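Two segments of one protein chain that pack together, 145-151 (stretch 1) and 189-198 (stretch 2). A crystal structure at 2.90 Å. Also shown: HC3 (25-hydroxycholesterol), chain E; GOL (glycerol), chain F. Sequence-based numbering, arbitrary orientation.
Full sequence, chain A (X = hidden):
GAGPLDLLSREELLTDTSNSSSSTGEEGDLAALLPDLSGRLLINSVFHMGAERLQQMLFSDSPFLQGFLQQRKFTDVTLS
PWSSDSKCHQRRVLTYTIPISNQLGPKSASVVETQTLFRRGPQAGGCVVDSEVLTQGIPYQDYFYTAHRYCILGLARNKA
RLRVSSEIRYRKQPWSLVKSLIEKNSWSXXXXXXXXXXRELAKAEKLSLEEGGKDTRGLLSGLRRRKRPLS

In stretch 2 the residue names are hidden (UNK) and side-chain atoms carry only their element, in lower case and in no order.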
# COMPACT_ATOMS: atom_id res chain seq x y z
N TYR A 145 9.55 -9.67 -1.23
CA TYR A 145 8.20 -9.12 -1.15
C TYR A 145 8.36 -7.78 -0.42
O TYR A 145 9.46 -7.45 0.01
CB TYR A 145 7.23 -10.08 -0.45
CG TYR A 145 7.44 -10.25 1.04
CD1 TYR A 145 8.44 -11.08 1.54
CD2 TYR A 145 6.63 -9.59 1.95
CE1 TYR A 145 8.63 -11.23 2.90
CE2 TYR A 145 6.81 -9.74 3.31
CZ TYR A 145 7.81 -10.56 3.78
OH TYR A 145 7.98 -10.70 5.14
N THR A 146 7.28 -7.01 -0.31
CA THR A 146 7.37 -5.66 0.27
C THR A 146 6.37 -5.45 1.39
O THR A 146 5.30 -6.06 1.40
CB THR A 146 7.17 -4.55 -0.81
OG1 THR A 146 5.83 -4.60 -1.33
CG2 THR A 146 8.17 -4.72 -1.94
N ALA A 147 6.74 -4.58 2.33
CA ALA A 147 5.89 -4.22 3.47
C ALA A 147 5.65 -2.71 3.51
O ALA A 147 6.52 -1.93 3.13
CB ALA A 147 6.51 -4.69 4.77
N HIS A 148 4.47 -2.32 3.96
CA HIS A 148 4.05 -0.92 4.02
C HIS A 148 3.22 -0.66 5.27
O HIS A 148 2.41 -1.49 5.68
CB HIS A 148 3.26 -0.56 2.76
CG HIS A 148 3.91 -1.01 1.50
ND1 HIS A 148 4.61 -0.16 0.68
CD2 HIS A 148 3.99 -2.24 0.93
CE1 HIS A 148 5.10 -0.83 -0.35
NE2 HIS A 148 4.74 -2.10 -0.22
N ARG A 149 3.44 0.51 5.88
CA ARG A 149 2.73 0.90 7.09
C ARG A 149 2.01 2.23 6.89
O ARG A 149 2.64 3.23 6.56
CB ARG A 149 3.69 1.00 8.28
CG ARG A 149 3.00 1.06 9.64
CD ARG A 149 3.96 1.35 10.78
NE ARG A 149 5.03 0.37 10.91
CZ ARG A 149 4.90 -0.82 11.49
NH1 ARG A 149 3.74 -1.21 11.98
NH2 ARG A 149 5.94 -1.64 11.56
N TYR A 150 0.69 2.23 7.07
CA TYR A 150 -0.10 3.45 7.05
C TYR A 150 -0.36 3.91 8.48
O TYR A 150 -0.80 3.12 9.31
CB TYR A 150 -1.45 3.23 6.35
CG TYR A 150 -1.40 2.76 4.91
CD1 TYR A 150 -1.06 1.45 4.60
CD2 TYR A 150 -1.75 3.61 3.88
CE1 TYR A 150 -1.04 1.01 3.29
CE2 TYR A 150 -1.74 3.18 2.57
CZ TYR A 150 -1.38 1.88 2.28
OH TYR A 150 -1.37 1.45 0.98
N CYS A 151 -0.10 5.19 8.76
CA CYS A 151 -0.45 5.79 10.04
C CYS A 151 -1.46 6.93 9.83
O CYS A 151 -1.16 7.90 9.13
CB CYS A 151 0.79 6.33 10.76
SG CYS A 151 2.09 5.11 11.10
N UNK A 189 8.14 1.99 -8.84
CA UNK A 189 6.73 1.64 -8.86
C UNK A 189 6.02 1.92 -7.55
O UNK A 189 4.81 2.13 -7.53
N UNK A 190 6.77 1.93 -6.45
CA UNK A 190 6.21 2.22 -5.13
C UNK A 190 5.98 3.71 -4.97
O UNK A 190 4.93 4.14 -4.48
c UNK A 190 6.75 2.31 -2.63
c UNK A 190 7.03 0.17 -3.89
c UNK A 190 7.13 1.69 -3.99
c UNK A 190 8.09 -0.47 -3.02
N UNK A 191 6.96 4.52 -5.37
CA UNK A 191 6.84 5.96 -5.26
C UNK A 191 5.80 6.50 -6.22
O UNK A 191 5.03 7.39 -5.87
c UNK A 191 8.19 6.63 -5.53
o UNK A 191 10.80 7.19 -5.98
c UNK A 191 10.58 6.88 -4.79
o UNK A 191 11.45 6.92 -3.90
c UNK A 191 9.19 6.42 -4.42
N UNK A 192 5.78 5.94 -7.42
CA UNK A 192 4.84 6.38 -8.44
C UNK A 192 3.41 6.11 -7.98
O UNK A 192 2.50 6.89 -8.27
c UNK A 192 5.11 5.69 -9.77
o UNK A 192 3.73 5.37 -11.68
o UNK A 192 3.98 7.42 -10.95
c UNK A 192 4.21 6.19 -10.88
N UNK A 193 3.23 5.01 -7.26
CA UNK A 193 1.91 4.63 -6.77
C UNK A 193 1.43 5.56 -5.66
O UNK A 193 0.35 6.13 -5.75
c UNK A 193 1.91 3.18 -6.27
o UNK A 193 -3.01 1.75 -3.84
c UNK A 193 -1.66 1.95 -5.78
c UNK A 193 -0.78 2.59 -3.66
c UNK A 193 -1.82 2.10 -4.43
c UNK A 193 0.41 2.93 -4.25
c UNK A 193 -0.46 2.29 -6.37
c UNK A 193 0.60 2.78 -5.62
N UNK A 194 2.25 5.70 -4.62
CA UNK A 194 1.85 6.45 -3.44
C UNK A 194 1.83 7.96 -3.67
O UNK A 194 1.04 8.67 -3.05
c UNK A 194 2.46 4.77 -1.63
c UNK A 194 1.87 2.31 -0.47
c UNK A 194 2.77 6.10 -2.26
c UNK A 194 1.05 3.40 -0.24
c UNK A 194 3.27 3.68 -1.86
c UNK A 194 1.35 4.62 -0.81
c UNK A 194 2.98 2.45 -1.29
N UNK A 195 2.67 8.45 -4.56
CA UNK A 195 2.66 9.87 -4.87
C UNK A 195 1.36 10.24 -5.59
O UNK A 195 0.79 11.30 -5.34
n UNK A 195 6.74 10.34 -3.38
c UNK A 195 3.89 10.26 -5.70
c UNK A 195 5.38 10.38 -3.57
n UNK A 195 6.41 10.18 -5.49
c UNK A 195 7.34 10.22 -4.55
c UNK A 195 5.17 10.28 -4.91
N UNK A 196 0.89 9.35 -6.45
CA UNK A 196 -0.41 9.53 -7.10
C UNK A 196 -1.55 9.35 -6.10
O UNK A 196 -2.60 9.98 -6.23
c UNK A 196 0.87 10.05 -9.79
n UNK A 196 0.15 8.17 -10.64
n UNK A 196 1.30 9.92 -11.09
c UNK A 196 0.14 8.95 -9.50
c UNK A 196 0.86 8.78 -11.58
c UNK A 196 -0.58 8.54 -8.25
N UNK A 197 -1.34 8.50 -5.10
CA UNK A 197 -2.34 8.29 -4.06
C UNK A 197 -2.48 9.54 -3.20
O UNK A 197 -3.57 9.87 -2.74
c UNK A 197 -2.78 6.87 -1.90
c UNK A 197 -2.16 5.77 -1.06
c UNK A 197 -1.96 7.09 -3.19
c UNK A 197 -4.25 6.56 -2.20
N UNK A 198 -1.36 10.23 -2.99
CA UNK A 198 -1.34 11.45 -2.19
C UNK A 198 -2.05 12.58 -2.93
O UNK A 198 -2.76 13.39 -2.32
o UNK A 198 1.08 13.89 -1.11
c UNK A 198 0.10 11.85 -1.87
c UNK A 198 0.18 13.03 -0.92
o UNK A 198 -0.64 13.11 0.02
C18 HC3 E . 6.18 -2.19 -7.97
C13 HC3 E . 5.66 -3.62 -7.71
C12 HC3 E . 4.37 -3.65 -8.32
C11 HC3 E . 3.27 -2.70 -7.58
C9 HC3 E . 3.18 -2.96 -6.08
C10 HC3 E . 2.08 -2.02 -5.34
C19 HC3 E . 2.23 -0.61 -5.88
C1 HC3 E . 0.67 -2.49 -5.71
C2 HC3 E . -0.40 -1.70 -5.00
C3 HC3 E . -0.24 -1.70 -3.51
O1 HC3 E . -1.20 -0.84 -2.91
C4 HC3 E . 1.16 -1.24 -3.09
C5 HC3 E . 2.23 -1.99 -3.87
C6 HC3 E . 3.74 -2.16 -3.22
C7 HC3 E . 4.63 -3.14 -3.88
C8 HC3 E . 4.57 -2.86 -5.47
C14 HC3 E . 5.52 -3.79 -6.18
C15 HC3 E . 7.03 -3.94 -5.62
C16 HC3 E . 7.87 -4.60 -6.97
C17 HC3 E . 6.87 -4.67 -8.14
C20 HC3 E . 7.40 -4.40 -9.46
C21 HC3 E . 6.58 -5.26 -10.47
C22 HC3 E . 8.93 -4.62 -9.68
C23 HC3 E . 9.32 -5.77 -10.58
C24 HC3 E . 10.81 -5.94 -10.39
C25 HC3 E . 11.40 -6.72 -11.54
C26 HC3 E . 12.86 -6.96 -11.21
C27 HC3 E . 10.68 -8.04 -11.68
O2 HC3 E . 11.30 -5.96 -12.72
C1 GOL F . -4.56 1.35 -0.40
O1 GOL F . -3.34 1.56 -1.09
C2 GOL F . -4.79 -0.14 -0.18
O2 GOL F . -5.63 -0.31 0.94
C3 GOL F . -5.41 -0.82 -1.40
O3 GOL F . -4.43 -1.53 -2.14

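Position 189 has backbone atoms alone, so it is Gly 189. No part of stretch 1 is near, but its CA lies 4.0 Å from C18 of the sterol HC3, and an ideal CB would fall 2.7 Å from that same C18, a clash.

Position 190 carries four carbons, forked at the first, with one arm two carbons long: Ile 190. The longer arm reaches the strand, its CD1 4.4 Å from CG2 of Thr 146 and 4.0 Å from CE1 of His 148, at the imidazole edge.

Position 191 has three carbons in a row, the third bearing two oxygens, and is out of reach of the strand; it is Glu 191. Position 192 has two carbons, the second bearing two oxygens, also out of reach: Asp 192.

At position 193 one carbon leads to a six-carbon ring bearing an oxygen: Tyr 193. Its CA-to-CB bond points toward the strand, yet the side chain's nearest approach is 4.8 Å, from CE2 of Tyr 193 to OH of Tyr 150. HC3 C2 lies over one ring face. Its OH hydrogen-bonds O1 of glycerol at 2.8 Å, and OH of Tyr 150 bonds that same O1 at 2.9 Å, so the glycerol bridges the two hydroxyls.

Position 194 has one carbon and a bare six-carbon ring, lying against the rings of His 148 and Tyr 150: Phe 194. Its CE2 is 3.7 Å from ND1 of His 148, and its CE1 is 3.3 Å from OH of Tyr 150. Both ring pairs are oblique, with planes at 34° and 58° respectively.

Positions 195 and 196 each hold one carbon and a five-membered ring of three carbons and two nitrogens; these are His 195 and His 196, exposed and out of reach of the strand.

Position 197 has four carbons forked at the second, hence Leu 197; its CD2 sits 4.5 Å from CE2 of Tyr 150, at the ring edge. Position 198, two carbons with two oxygens on the second, is Asp 198, out of reach.

The contact runs on alternation against helical periodicity. Thr 146, His 148 and Tyr 150 meet Ile 190, Phe 194 and Leu 197, spaced four and three apart. No hydrogen bond crosses directly. Instead, polar groups find other partners: OG1 of Thr 146 and NE2 of His 148 share a hydrogen bond of 2.9 Å, ND1 of His 148 is satisfied elsewhere in the structure, and OH of Tyr 150 bonds the glycerol. The contact buries 238 Å², both sides summed, and the sterol touches both elements.

Stretch 2, residues 189-198: GIEDYFHHLD
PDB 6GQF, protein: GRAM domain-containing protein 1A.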